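Fervidolysin (Fervidobacterium pennivorans, PDB 1R6V) degrades keratin into peptides as a calcium-binding, subtilisin-like serine protease, allowing this bacterium to grow on native feathers. Local coordinates at residues A[4-9]-A[585-590]; A[111-116]-A[137-142]; A[197-202]-A[375-380]; A[284-289]-A[487-492]; A[532-537]-A[626-631]. The protein carries 1 engineered substitution. All blocks are in the same frame, centred on the assembly; numbering follows the deposited sequence.

Contact 1: A[4-9]-A[585-590]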
# COMPACT_ATOMS: atom_id res chain seq x y z
N LYS A 4 16.48 -18.02 -32.43
CA LYS A 4 16.02 -17.92 -33.82
C LYS A 4 15.47 -19.26 -34.30
O LYS A 4 14.55 -19.30 -35.12
CB LYS A 4 17.16 -17.46 -34.74
CG LYS A 4 17.61 -16.01 -34.51
CD LYS A 4 18.73 -15.61 -35.46
CE LYS A 4 19.15 -14.16 -35.24
NZ LYS A 4 20.21 -13.73 -36.21
N ASP A 5 16.04 -20.35 -33.79
CA ASP A 5 15.61 -21.69 -34.18
C ASP A 5 15.14 -22.45 -32.94
O ASP A 5 15.76 -22.38 -31.88
CB ASP A 5 16.77 -22.44 -34.83
CG ASP A 5 16.36 -23.79 -35.39
OD1 ASP A 5 15.39 -23.84 -36.17
OD2 ASP A 5 17.00 -24.80 -35.04
N LEU A 6 14.03 -23.18 -33.07
CA LEU A 6 13.47 -23.93 -31.95
C LEU A 6 14.19 -25.26 -31.70
O LEU A 6 14.37 -25.67 -30.56
CB LEU A 6 11.98 -24.17 -32.21
CG LEU A 6 11.04 -24.44 -31.03
CD1 LEU A 6 9.60 -24.45 -31.51
CD2 LEU A 6 11.40 -25.76 -30.38
N ALA A 7 14.62 -25.91 -32.78
CA ALA A 7 15.31 -27.20 -32.68
C ALA A 7 16.71 -27.06 -32.08
O ALA A 7 17.24 -28.01 -31.50
CB ALA A 7 15.39 -27.84 -34.06
N SER A 8 17.30 -25.88 -32.22
CA SER A 8 18.64 -25.65 -31.71
C SER A 8 18.69 -25.19 -30.25
O SER A 8 19.76 -25.13 -29.65
CB SER A 8 19.35 -24.62 -32.58
OG SER A 8 18.65 -23.38 -32.56
N LEU A 9 17.53 -24.88 -29.68
CA LEU A 9 17.47 -24.43 -28.30
C LEU A 9 17.83 -25.55 -27.32
O LEU A 9 17.42 -26.70 -27.50
CB LEU A 9 16.07 -23.91 -27.96
CG LEU A 9 15.65 -22.58 -28.59
CD1 LEU A 9 14.23 -22.26 -28.15
CD2 LEU A 9 16.60 -21.47 -28.18
N TYR A 585 11.76 -27.04 -22.55
CA TYR A 585 11.56 -27.91 -21.40
C TYR A 585 11.35 -29.37 -21.83
O TYR A 585 11.25 -30.27 -21.00
CB TYR A 585 10.35 -27.44 -20.58
CG TYR A 585 10.56 -26.11 -19.91
CD1 TYR A 585 9.91 -24.96 -20.37
CD2 TYR A 585 11.44 -25.98 -18.83
CE1 TYR A 585 10.11 -23.72 -19.76
CE2 TYR A 585 11.65 -24.74 -18.21
CZ TYR A 585 10.99 -23.62 -18.68
OH TYR A 585 11.19 -22.40 -18.07
N GLY A 586 11.27 -29.58 -23.14
CA GLY A 586 11.09 -30.93 -23.64
C GLY A 586 10.49 -31.00 -25.03
O GLY A 586 9.74 -30.11 -25.44
N ARG A 587 10.84 -32.05 -25.76
CA ARG A 587 10.34 -32.26 -27.12
C ARG A 587 9.81 -33.69 -27.21
O ARG A 587 10.37 -34.60 -26.62
CB ARG A 587 11.46 -32.07 -28.15
CG ARG A 587 12.11 -30.71 -28.14
CD ARG A 587 12.93 -30.52 -29.42
NE ARG A 587 13.60 -29.22 -29.47
CZ ARG A 587 14.69 -28.91 -28.77
NH1 ARG A 587 15.22 -29.80 -27.94
NH2 ARG A 587 15.24 -27.71 -28.89
N VAL A 588 8.72 -33.87 -27.95
CA VAL A 588 8.12 -35.20 -28.10
C VAL A 588 7.50 -35.34 -29.49
O VAL A 588 7.03 -34.36 -30.07
CB VAL A 588 7.05 -35.45 -27.02
CG1 VAL A 588 5.91 -34.46 -27.16
CG2 VAL A 588 6.54 -36.88 -27.11
N ALA A 589 7.49 -36.55 -30.03
CA ALA A 589 6.92 -36.76 -31.35
C ALA A 589 5.48 -36.29 -31.37
O ALA A 589 4.72 -36.52 -30.43
CB ALA A 589 6.98 -38.25 -31.72
N TYR A 590 5.12 -35.61 -32.45
CA TYR A 590 3.77 -35.12 -32.62
C TYR A 590 2.86 -36.29 -32.97
O TYR A 590 3.23 -37.14 -33.79
CB TYR A 590 3.72 -34.11 -33.76
CG TYR A 590 2.34 -33.57 -34.06
CD1 TYR A 590 1.88 -32.40 -33.47
CD2 TYR A 590 1.49 -34.24 -34.95
CE1 TYR A 590 0.62 -31.88 -33.76
CE2 TYR A 590 0.22 -33.73 -35.24
CZ TYR A 590 -0.21 -32.56 -34.65
OH TYR A 590 -1.45 -32.04 -34.93
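Leu6 and Leu9 offer their backbone carbonyls to the same nitrogen of Arg587, a compact example of a guanidinium used to tie down a chain end. NH2 of Arg587 lies 2.8 Å from Leu6 O and also 2.8 Å from Leu9 O, so each of its two hydrogens has an acceptor. Both bonds are nearly straight, with N-H...O angles of 170° and 168°, and both oxygens sit at the edge of the guanidinium, almost in its plane. Ala7 O takes another place: it lies over one face, 3.3 Å from Arg587 NH2 and too badly angled to be bonded. The Leu6 side chain slides past the arginine in the opposite direction, its CD2 4.2 Å from Arg587 NE.

Further out, the 4-9 loop is shaped by weak bonds of its own. Leu9 N reaches Leu6 O at 3.4 Å, giving that carbonyl a second donor, and Ser8 N leans on the carboxylate of Asp5. Leu6 packs on Val575, Gln610 and Trp644, while the arm of Arg587, extended from CG to NE, lies against Gln573 and Val575. Its strand, 584-589, enters through a classic beta bulge in which Tyr585 and Gly586 both face Val576. A leucine in place of Arg587 would probably leave the carbonyls of Leu6 and Leu9 without their shared donor and the loop freer to lift from the sheet. Across these two segments a cation is thus met by neutral carbonyl dipoles, which fasten the inferred propeptide's beginning to the second beta-sandwich domain.

Contact 2: A[111-116]-A[137-142]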
# COMPACT_ATOMS: atom_id res chain seq x y z
N ASP A 111 -21.68 24.92 22.65
CA ASP A 111 -22.36 23.81 23.33
C ASP A 111 -21.72 22.44 23.06
O ASP A 111 -22.19 21.42 23.56
CB ASP A 111 -23.84 23.76 22.91
CG ASP A 111 -24.67 22.90 23.82
OD1 ASP A 111 -24.68 23.18 25.04
OD2 ASP A 111 -25.33 21.94 23.33
N MET A 112 -20.65 22.42 22.27
CA MET A 112 -19.99 21.16 21.93
C MET A 112 -19.54 20.37 23.16
O MET A 112 -18.78 20.87 24.00
CB MET A 112 -18.78 21.45 21.03
CG MET A 112 -18.28 20.27 20.19
SD MET A 112 -19.45 19.65 18.96
CE MET A 112 -18.66 18.07 18.57
N TYR A 113 -20.01 19.13 23.27
CA TYR A 113 -19.66 18.24 24.37
C TYR A 113 -19.89 18.88 25.73
O TYR A 113 -19.01 18.88 26.60
CB TYR A 113 -18.19 17.81 24.24
CG TYR A 113 -17.83 16.64 25.10
CD1 TYR A 113 -18.65 15.51 25.13
CD2 TYR A 113 -16.66 16.63 25.85
CE1 TYR A 113 -18.31 14.40 25.90
CE2 TYR A 113 -16.31 15.52 26.62
CZ TYR A 113 -17.14 14.41 26.64
OH TYR A 113 -16.78 13.28 27.36
N LYS A 114 -21.10 19.41 25.90
CA LYS A 114 -21.51 20.08 27.13
C LYS A 114 -22.78 19.41 27.66
O LYS A 114 -23.25 18.41 27.12
CB LYS A 114 -21.81 21.55 26.85
CG LYS A 114 -20.61 22.39 26.44
CD LYS A 114 -19.72 22.68 27.63
CE LYS A 114 -18.61 23.66 27.28
NZ LYS A 114 -17.78 23.98 28.48
N ILE A 115 -23.34 19.99 28.73
CA ILE A 115 -24.57 19.48 29.34
C ILE A 115 -24.59 17.96 29.51
O ILE A 115 -24.90 17.22 28.57
CB ILE A 115 -25.78 19.93 28.50
N ARG A 116 -24.26 17.50 30.71
CA ARG A 116 -24.23 16.07 31.02
C ARG A 116 -23.35 15.28 30.05
O ARG A 116 -23.74 14.21 29.57
CB ARG A 116 -25.66 15.50 31.03
N GLY A 137 -12.17 18.24 22.48
CA GLY A 137 -11.54 16.98 22.13
C GLY A 137 -10.61 16.48 23.23
O GLY A 137 -10.54 15.28 23.49
N LEU A 138 -9.90 17.39 23.89
CA LEU A 138 -9.01 16.97 24.97
C LEU A 138 -9.85 16.43 26.12
O LEU A 138 -9.49 15.43 26.75
CB LEU A 138 -8.18 18.15 25.47
CG LEU A 138 -7.21 18.74 24.44
CD1 LEU A 138 -6.37 19.83 25.12
CD2 LEU A 138 -6.30 17.63 23.88
N GLU A 139 -10.97 17.08 26.40
CA GLU A 139 -11.82 16.60 27.48
C GLU A 139 -12.36 15.21 27.14
O GLU A 139 -12.38 14.30 27.98
CB GLU A 139 -13.01 17.53 27.72
CG GLU A 139 -13.73 17.20 29.03
CD GLU A 139 -15.10 17.86 29.17
OE1 GLU A 139 -15.34 18.87 28.48
OE2 GLU A 139 -15.92 17.37 29.98
N ALA A 140 -12.77 15.02 25.89
CA ALA A 140 -13.33 13.75 25.47
C ALA A 140 -12.35 12.59 25.61
O ALA A 140 -12.77 11.48 25.94
CB ALA A 140 -13.82 13.85 24.05
N ILE A 141 -11.07 12.82 25.34
CA ILE A 141 -10.12 11.72 25.45
C ILE A 141 -9.55 11.54 26.85
O ILE A 141 -8.72 10.67 27.08
CB ILE A 141 -8.96 11.83 24.40
CG1 ILE A 141 -8.14 13.11 24.61
CG2 ILE A 141 -9.56 11.77 22.99
CD1 ILE A 141 -6.90 13.24 23.69
N GLY A 142 -10.01 12.36 27.79
CA GLY A 142 -9.55 12.23 29.17
C GLY A 142 -8.29 12.95 29.59
O GLY A 142 -7.67 12.61 30.60
O HOH W 1 -14.69 12.71 28.86
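Tyr113 sets its ring slantwise against the last turn of helix 136-140, crossing the side chain of Glu139 with ring and carboxylate planes 52° apart. One ring atom, CE2, does most of the touching: Tyr113 CE2 comes to 3.6 Å from Ala140 N, and it also meets Glu139 CD and Ala140 CB. The glutamate can reach across the ring because its CG stands opposite the backbone N (chi1 -168°) and the chain beyond stays extended, bringing OE1 to 3.7 Å from Tyr113 CD2. That carboxylate is turned to a stronger partner, Arg125, whose NE forms a salt bridge with OE1; the same arginine also donates to Met112 O, so it connects the loop and the helix by a second path.

The helix ends here in a Schellman motif, with Gly142 at positive phi and its N bonded back to Glu139 O at 3.1 Å. Glu139 O has a second donor in a water molecule, 2.9 Å away, which lies in the plane of the tyrosine ring and 2.6 Å from Tyr113 OH. The phenol is thereby linked to the helix end through one solvent molecule, although no hydrogen bond passes directly between the segments. Tyr113, itself in a left-handed backbone conformation, belongs to what is inferred to be the end of the propeptide, and its ring is buried against the catalytic domain. Tyr321 meets its ring edge-to-face, Phe326 approaches with the planes at about 50°, and Pro118 adds a further contact.

Contact 3: A[197-202]-A[375-380]. Engineered in segment 197-202: Ala200 (natural residue His).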
# COMPACT_ATOMS: atom_id res chain seq x y z
N GLY A 197 2.34 22.98 1.31
CA GLY A 197 1.12 22.39 0.77
C GLY A 197 -0.21 22.94 1.28
O GLY A 197 -1.27 22.49 0.87
N GLY A 198 -0.15 23.90 2.19
CA GLY A 198 -1.38 24.46 2.71
C GLY A 198 -1.38 24.47 4.23
O GLY A 198 -0.34 24.30 4.85
N SER A 199 -2.57 24.60 4.81
CA SER A 199 -2.72 24.71 6.26
C SER A 199 -2.90 23.45 7.09
O SER A 199 -2.69 23.50 8.30
CB SER A 199 -3.91 25.64 6.54
OG SER A 199 -5.12 25.01 6.10
N ALA A 200 -3.27 22.33 6.47
CA ALA A 200 -3.52 21.09 7.20
C ALA A 200 -2.46 20.64 8.19
O ALA A 200 -2.76 20.39 9.34
CB ALA A 200 -3.83 19.97 6.24
N GLY A 201 -1.22 20.53 7.73
CA GLY A 201 -0.15 20.06 8.61
C GLY A 201 0.04 20.87 9.88
O GLY A 201 0.38 20.35 10.94
N THR A 202 -0.17 22.18 9.78
CA THR A 202 -0.02 23.05 10.95
C THR A 202 -1.15 22.80 11.95
O THR A 202 -0.94 22.81 13.16
CB THR A 202 -0.06 24.52 10.54
OG1 THR A 202 0.99 24.77 9.61
CG2 THR A 202 0.13 25.44 11.75
N ASP A 375 -8.13 28.14 13.63
CA ASP A 375 -9.37 27.86 12.93
C ASP A 375 -9.94 26.55 13.42
O ASP A 375 -9.22 25.71 13.98
CB ASP A 375 -9.19 27.81 11.40
CG ASP A 375 -10.43 28.33 10.65
OD1 ASP A 375 -11.50 28.42 11.29
OD2 ASP A 375 -10.31 28.63 9.43
N TYR A 376 -11.23 26.39 13.20
CA TYR A 376 -11.96 25.18 13.59
C TYR A 376 -12.16 24.30 12.36
O TYR A 376 -12.77 24.73 11.38
CB TYR A 376 -13.34 25.53 14.17
CG TYR A 376 -13.32 26.47 15.35
CD1 TYR A 376 -13.19 27.84 15.16
CD2 TYR A 376 -13.43 26.00 16.66
CE1 TYR A 376 -13.17 28.72 16.22
CE2 TYR A 376 -13.42 26.89 17.75
CZ TYR A 376 -13.28 28.25 17.50
OH TYR A 376 -13.24 29.16 18.53
N TYR A 377 -11.68 23.07 12.43
CA TYR A 377 -11.80 22.13 11.32
C TYR A 377 -12.58 20.89 11.72
O TYR A 377 -12.76 20.58 12.90
CB TYR A 377 -10.42 21.66 10.84
CG TYR A 377 -9.58 22.67 10.09
CD1 TYR A 377 -10.08 23.93 9.76
CD2 TYR A 377 -8.29 22.34 9.68
CE1 TYR A 377 -9.31 24.85 9.03
CE2 TYR A 377 -7.51 23.24 8.97
CZ TYR A 377 -8.02 24.49 8.64
OH TYR A 377 -7.23 25.39 7.94
N GLN A 378 -13.01 20.15 10.70
CA GLN A 378 -13.71 18.89 10.90
C GLN A 378 -13.16 17.92 9.87
O GLN A 378 -12.72 18.33 8.80
CB GLN A 378 -15.21 19.11 10.69
CG GLN A 378 -16.00 17.88 10.38
CD GLN A 378 -17.30 18.24 9.65
OE1 GLN A 378 -18.14 18.96 10.18
NE2 GLN A 378 -17.46 17.75 8.42
N GLY A 379 -13.14 16.64 10.21
CA GLY A 379 -12.67 15.65 9.28
C GLY A 379 -11.89 14.55 9.97
O GLY A 379 -11.48 14.70 11.12
N THR A 380 -11.70 13.44 9.26
CA THR A 380 -10.94 12.35 9.84
C THR A 380 -9.50 12.82 10.05
O THR A 380 -8.78 12.30 10.90
CB THR A 380 -10.99 11.11 8.94
OG1 THR A 380 -12.36 10.83 8.59
CG2 THR A 380 -10.45 9.92 9.68
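Ser199 OG and Tyr377 OH meet at 2.8 Å, the sole close pair between 197-202 and 375-380. It is a hydroxyl-to-hydroxyl hydrogen bond whose direction stays open, because more than one acceptor competes for the serine proton. The serine oxygen comes to the phenol end of the ring, near the ring plane, and its CB stands 3.6 Å from Tyr377 OH. For this, Ser199 holds OG in the most hindered of the three staggered positions, between the backbone N and the carbonyl carbon (chi1 66°). The tyrosine reaches over from strand 374-378 with its hydroxyl toward Ser199.

A second shell holds both partners. His203, on the helix that follows Ser199, stacks on the ring of Tyr377 and takes a further grip through NE2 on Asp375 O, while Ser199 N is bonded to Glu360 OE2. At the strand, Tyr376 N donates to Asp375 OD1 at 2.8 Å, meeting that oxygen on its anti side, tilted 29° out of the carboxylate plane. A phenylalanine in place of Tyr377 would probably keep the stack on His203 yet leave Ser199 OG without its phenol partner in a buried setting.

The surroundings are those of the subtilisin active site. Ala200, engineered where the natural sequence has the histidine inferred to belong to the charge relay, directly follows Ser199 in the chain. The side chain of Tyr377 lies about 6 Å from that of Ser381, the inferred nucleophile. The bond thus links the residue just before the charge-relay histidine position with the strand that leads to Ser381, the neighbourhood of the catalytic triad in a subtilisin-like protease.

Contact 4: A[284-289]-A[487-492]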
# COMPACT_ATOMS: atom_id res chain seq x y z
N ALA A 284 9.30 1.29 8.60
CA ALA A 284 9.09 2.09 9.78
C ALA A 284 8.63 1.22 10.96
O ALA A 284 9.15 1.34 12.07
CB ALA A 284 8.05 3.19 9.48
N MET A 285 7.66 0.34 10.74
CA MET A 285 7.16 -0.50 11.84
C MET A 285 8.23 -1.47 12.37
O MET A 285 8.28 -1.76 13.57
CB MET A 285 5.88 -1.24 11.41
CG MET A 285 4.69 -0.28 11.21
SD MET A 285 3.04 -1.04 10.96
CE MET A 285 3.13 -1.57 9.18
N GLU A 286 9.09 -1.94 11.47
CA GLU A 286 10.16 -2.86 11.87
C GLU A 286 11.16 -2.12 12.76
O GLU A 286 11.86 -2.73 13.56
CB GLU A 286 10.86 -3.45 10.64
CG GLU A 286 10.15 -4.69 10.10
CD GLU A 286 10.64 -5.14 8.73
OE1 GLU A 286 11.82 -4.89 8.41
OE2 GLU A 286 9.83 -5.75 7.99
N HIS A 287 11.22 -0.80 12.61
CA HIS A 287 12.09 0.03 13.43
C HIS A 287 11.33 0.50 14.67
O HIS A 287 11.81 1.35 15.42
CB HIS A 287 12.61 1.23 12.62
CG HIS A 287 13.70 0.88 11.66
ND1 HIS A 287 15.04 0.98 11.99
CD2 HIS A 287 13.66 0.36 10.41
CE1 HIS A 287 15.77 0.54 10.98
NE2 HIS A 287 14.96 0.16 10.01
N GLY A 288 10.14 -0.07 14.87
CA GLY A 288 9.32 0.26 16.03
C GLY A 288 8.49 1.52 15.96
O GLY A 288 8.01 1.98 16.99
N VAL A 289 8.30 2.08 14.77
CA VAL A 289 7.51 3.30 14.65
C VAL A 289 6.05 2.97 14.43
O VAL A 289 5.71 2.09 13.63
CB VAL A 289 7.98 4.20 13.47
CG1 VAL A 289 9.50 4.36 13.46
CG2 VAL A 289 7.46 3.66 12.19
N ILE A 487 5.57 -14.12 -0.71
CA ILE A 487 5.23 -13.80 0.66
C ILE A 487 4.33 -12.58 0.82
O ILE A 487 4.57 -11.54 0.21
CB ILE A 487 6.52 -13.59 1.49
CG1 ILE A 487 7.36 -14.87 1.43
CG2 ILE A 487 6.16 -13.23 2.94
CD1 ILE A 487 8.79 -14.69 1.89
N ALA A 488 3.29 -12.73 1.63
CA ALA A 488 2.38 -11.62 1.95
C ALA A 488 2.67 -11.46 3.44
O ALA A 488 2.49 -12.40 4.21
CB ALA A 488 0.92 -12.01 1.72
N ARG A 489 3.14 -10.27 3.82
CA ARG A 489 3.51 -10.01 5.21
C ARG A 489 2.48 -9.17 5.92
O ARG A 489 1.99 -8.18 5.38
CB ARG A 489 4.85 -9.25 5.28
CG ARG A 489 5.98 -9.86 4.47
CD ARG A 489 7.24 -9.01 4.59
NE ARG A 489 7.88 -9.15 5.90
CZ ARG A 489 9.10 -8.71 6.20
NH1 ARG A 489 9.84 -8.09 5.29
NH2 ARG A 489 9.59 -8.91 7.42
N PHE A 490 2.18 -9.56 7.16
CA PHE A 490 1.20 -8.85 7.98
C PHE A 490 1.85 -8.44 9.30
O PHE A 490 1.80 -9.19 10.27
CB PHE A 490 0.01 -9.78 8.27
CG PHE A 490 -0.77 -10.15 7.04
CD1 PHE A 490 -0.35 -11.20 6.23
CD2 PHE A 490 -1.89 -9.43 6.68
CE1 PHE A 490 -1.06 -11.53 5.06
CE2 PHE A 490 -2.61 -9.74 5.52
CZ PHE A 490 -2.18 -10.79 4.71
N PRO A 491 2.43 -7.23 9.37
CA PRO A 491 3.06 -6.81 10.62
C PRO A 491 2.14 -6.25 11.67
O PRO A 491 1.17 -5.55 11.36
CB PRO A 491 4.09 -5.77 10.16
CG PRO A 491 3.45 -5.17 8.94
CD PRO A 491 2.71 -6.30 8.26
N HIS A 492 2.44 -6.58 12.91
CA HIS A 492 1.71 -6.05 14.05
C HIS A 492 0.20 -6.15 13.98
O HIS A 492 -0.49 -5.23 14.38
CB HIS A 492 2.17 -4.60 14.24
CG HIS A 492 3.63 -4.50 14.54
ND1 HIS A 492 4.14 -4.73 15.80
CD2 HIS A 492 4.70 -4.36 13.72
CE1 HIS A 492 5.46 -4.74 15.74
NE2 HIS A 492 5.82 -4.52 14.49
O HOH W 2 8.77 -3.44 15.59
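Met285 and Pro491 mark the seam between the subtilisin-like catalytic domain and the first, Ig-like beta-sandwich domain, where the end of helix 275-286 rests on strand 487-494. The helix closes in what fits a Schellman motif, with Gly288 at positive phi and its N bonded to Met285 O at 2.8 Å. This seam has an apolar centre and a charged border. At the centre, Met285 bends at its thioether (chi3 -78°) and crosses the proline ring at about a right angle, CE touching Pro491 CG at 3.6 Å. Pro311 flanks the other domain's Phe490 and Pro491, extending the apolar patch.

On the outer side, Glu286 reaches over Arg489. OE2 of Glu286 lies 3.2 Å from Arg489 NH2, above one face of the guanidinium and with the two planes 40° apart. This is a salt bridge of charge alone, since no N-H points at the oxygen. Arg489 NH2 has its other carboxylate in Glu449 of its own sandwich, so the positive charge is probably shared between the domains. Lys278 of the same helix also reaches across, donating through NZ to Arg489 O.

The remaining link runs through His492, whose CD2 stands 4.1 Å from Met285 CB. Its ND1 is paired with Trp404 N, which would leave NE2 as the donor side. Met285 O is 3.8 Å from His492 NE2, and one water fills the step between them, donating to Met285 O at 2.7 Å and weakly accepting from His492 NE2 at 3.3 Å.

Contact 5: A[532-537]-A[626-631]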
# COMPACT_ATOMS: atom_id res chain seq x y z
N GLU A 532 -6.24 -19.67 -15.01
CA GLU A 532 -4.98 -19.99 -14.35
C GLU A 532 -5.01 -19.68 -12.84
O GLU A 532 -4.17 -20.17 -12.09
CB GLU A 532 -3.83 -19.23 -15.01
CG GLU A 532 -3.67 -19.62 -16.47
CD GLU A 532 -2.78 -18.68 -17.25
OE1 GLU A 532 -2.92 -17.45 -17.06
OE2 GLU A 532 -1.96 -19.18 -18.05
N GLU A 533 -5.97 -18.88 -12.43
CA GLU A 533 -6.09 -18.51 -11.02
C GLU A 533 -6.40 -19.75 -10.17
O GLU A 533 -7.17 -20.62 -10.58
CB GLU A 533 -7.20 -17.48 -10.83
CG GLU A 533 -7.32 -16.98 -9.39
CD GLU A 533 -8.54 -16.10 -9.14
OE1 GLU A 533 -8.77 -15.72 -7.97
OE2 GLU A 533 -9.28 -15.80 -10.11
N ARG A 534 -5.78 -19.82 -9.00
CA ARG A 534 -5.98 -20.93 -8.07
C ARG A 534 -6.50 -20.29 -6.78
O ARG A 534 -6.24 -19.12 -6.52
CB ARG A 534 -4.66 -21.65 -7.78
CG ARG A 534 -3.85 -22.08 -9.00
CD ARG A 534 -4.37 -23.38 -9.58
NE ARG A 534 -5.74 -23.22 -10.04
CZ ARG A 534 -6.64 -24.18 -10.08
NH1 ARG A 534 -6.35 -25.42 -9.69
NH2 ARG A 534 -7.86 -23.90 -10.51
N GLN A 535 -7.22 -21.06 -5.97
CA GLN A 535 -7.76 -20.54 -4.71
C GLN A 535 -7.59 -21.55 -3.58
O GLN A 535 -7.52 -22.75 -3.80
CB GLN A 535 -9.24 -20.19 -4.86
CG GLN A 535 -9.52 -19.10 -5.89
CD GLN A 535 -11.00 -18.77 -5.99
OE1 GLN A 535 -11.85 -19.67 -5.97
NE2 GLN A 535 -11.32 -17.48 -6.12
N ALA A 536 -7.51 -21.03 -2.35
CA ALA A 536 -7.37 -21.87 -1.17
C ALA A 536 -8.02 -21.13 -0.02
O ALA A 536 -8.01 -19.91 0.03
CB ALA A 536 -5.90 -22.12 -0.86
N SER A 537 -8.62 -21.88 0.90
CA SER A 537 -9.25 -21.26 2.05
C SER A 537 -8.84 -22.06 3.27
O SER A 537 -8.73 -23.28 3.22
CB SER A 537 -10.77 -21.27 1.90
OG SER A 537 -11.28 -22.58 1.86
N THR A 626 -6.56 -27.92 -22.16
CA THR A 626 -7.49 -28.08 -21.05
C THR A 626 -6.68 -27.62 -19.85
O THR A 626 -5.75 -28.28 -19.42
CB THR A 626 -7.94 -29.54 -20.87
OG1 THR A 626 -8.55 -30.01 -22.08
CG2 THR A 626 -8.97 -29.63 -19.74
N LEU A 627 -7.04 -26.45 -19.34
CA LEU A 627 -6.33 -25.84 -18.22
C LEU A 627 -7.21 -25.80 -16.98
O LEU A 627 -8.20 -25.09 -16.95
CB LEU A 627 -5.95 -24.42 -18.63
CG LEU A 627 -5.23 -23.54 -17.61
CD1 LEU A 627 -3.90 -24.20 -17.16
CD2 LEU A 627 -4.98 -22.20 -18.27
N ASN A 628 -6.82 -26.55 -15.96
CA ASN A 628 -7.61 -26.60 -14.74
C ASN A 628 -9.07 -26.94 -15.04
O ASN A 628 -10.00 -26.40 -14.42
CB ASN A 628 -7.48 -25.28 -13.97
CG ASN A 628 -6.05 -25.03 -13.52
OD1 ASN A 628 -5.40 -25.93 -13.00
ND2 ASN A 628 -5.55 -23.81 -13.73
N GLY A 629 -9.25 -27.82 -16.02
CA GLY A 629 -10.58 -28.26 -16.41
C GLY A 629 -11.29 -27.48 -17.49
O GLY A 629 -12.31 -27.92 -18.02
N GLU A 630 -10.75 -26.33 -17.86
CA GLU A 630 -11.38 -25.51 -18.87
C GLU A 630 -10.78 -25.74 -20.24
O GLU A 630 -9.56 -25.71 -20.40
CB GLU A 630 -11.24 -24.04 -18.48
CG GLU A 630 -12.00 -23.10 -19.37
CD GLU A 630 -11.91 -21.67 -18.90
OE1 GLU A 630 -12.23 -21.42 -17.71
OE2 GLU A 630 -11.51 -20.81 -19.71
N ASP A 631 -11.63 -25.98 -21.24
CA ASP A 631 -11.12 -26.18 -22.59
C ASP A 631 -10.92 -24.84 -23.27
O ASP A 631 -11.80 -23.98 -23.27
CB ASP A 631 -12.08 -27.02 -23.44
CG ASP A 631 -12.11 -28.47 -23.03
OD1 ASP A 631 -11.14 -28.96 -22.41
OD2 ASP A 631 -13.12 -29.14 -23.36
O HOH W 3 -2.91 -22.50 -13.20
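Arg534 and Asn628 form the close-packed half of this contact, a flat-on-flat stack of guanidinium and amide. The planes are only 5° apart, and Asn628 CG sits over the centre of the guanidinium, 3.6 Å above it. OD1 of Asn628 is therefore over the face, 3.5 Å from Arg534 NH1, and no hydrogen bond joins them. Each flat group has hydrogen bonds that fix it. Arg534, bent at chi2 and chi3, donates from NE to Glu533 O at 3.0 Å and from NH1 to Asn555 O, while Asn628 uses OD1 for Thr557 N and ND2 for Ala531 O. Beside the stack, Glu532 CG is pressed to 3.4 Å from Leu627 CD2, its carboxylate turned to Thr667 N and Arg529.

Asn628 stands in the type I' turn, Leu627 to Glu630, that joins strands 619-627 and 630-638 in a hairpin of the second beta-sandwich; residues 532-537 lead into strand 535-543 of the first. The wetter side is bridged instead of packed: a water donates to Glu532 O at 2.9 Å and accepts from Asn628 ND2 at 3.0 Å.

The five contacts trace an elongated, four-domain protein. Contact 3 lies at the active site, carrying the engineered position of the charge relay; contact 2 stands about 20 Å from it, centre to centre, and attaches the inferred end of the propeptide to the same catalytic domain. Contact 4, with its centre about 29 Å from that of contact 3, joins the catalytic domain to the first sandwich, and contact 5, about 32 Å further between centres, joins the first sandwich to the second. Contact 1 lies at the far end, its centre 78 Å from that of contact 2. Its segments enclose contacts 2, 3 and 4 along the chain and alternate with those of contact 5.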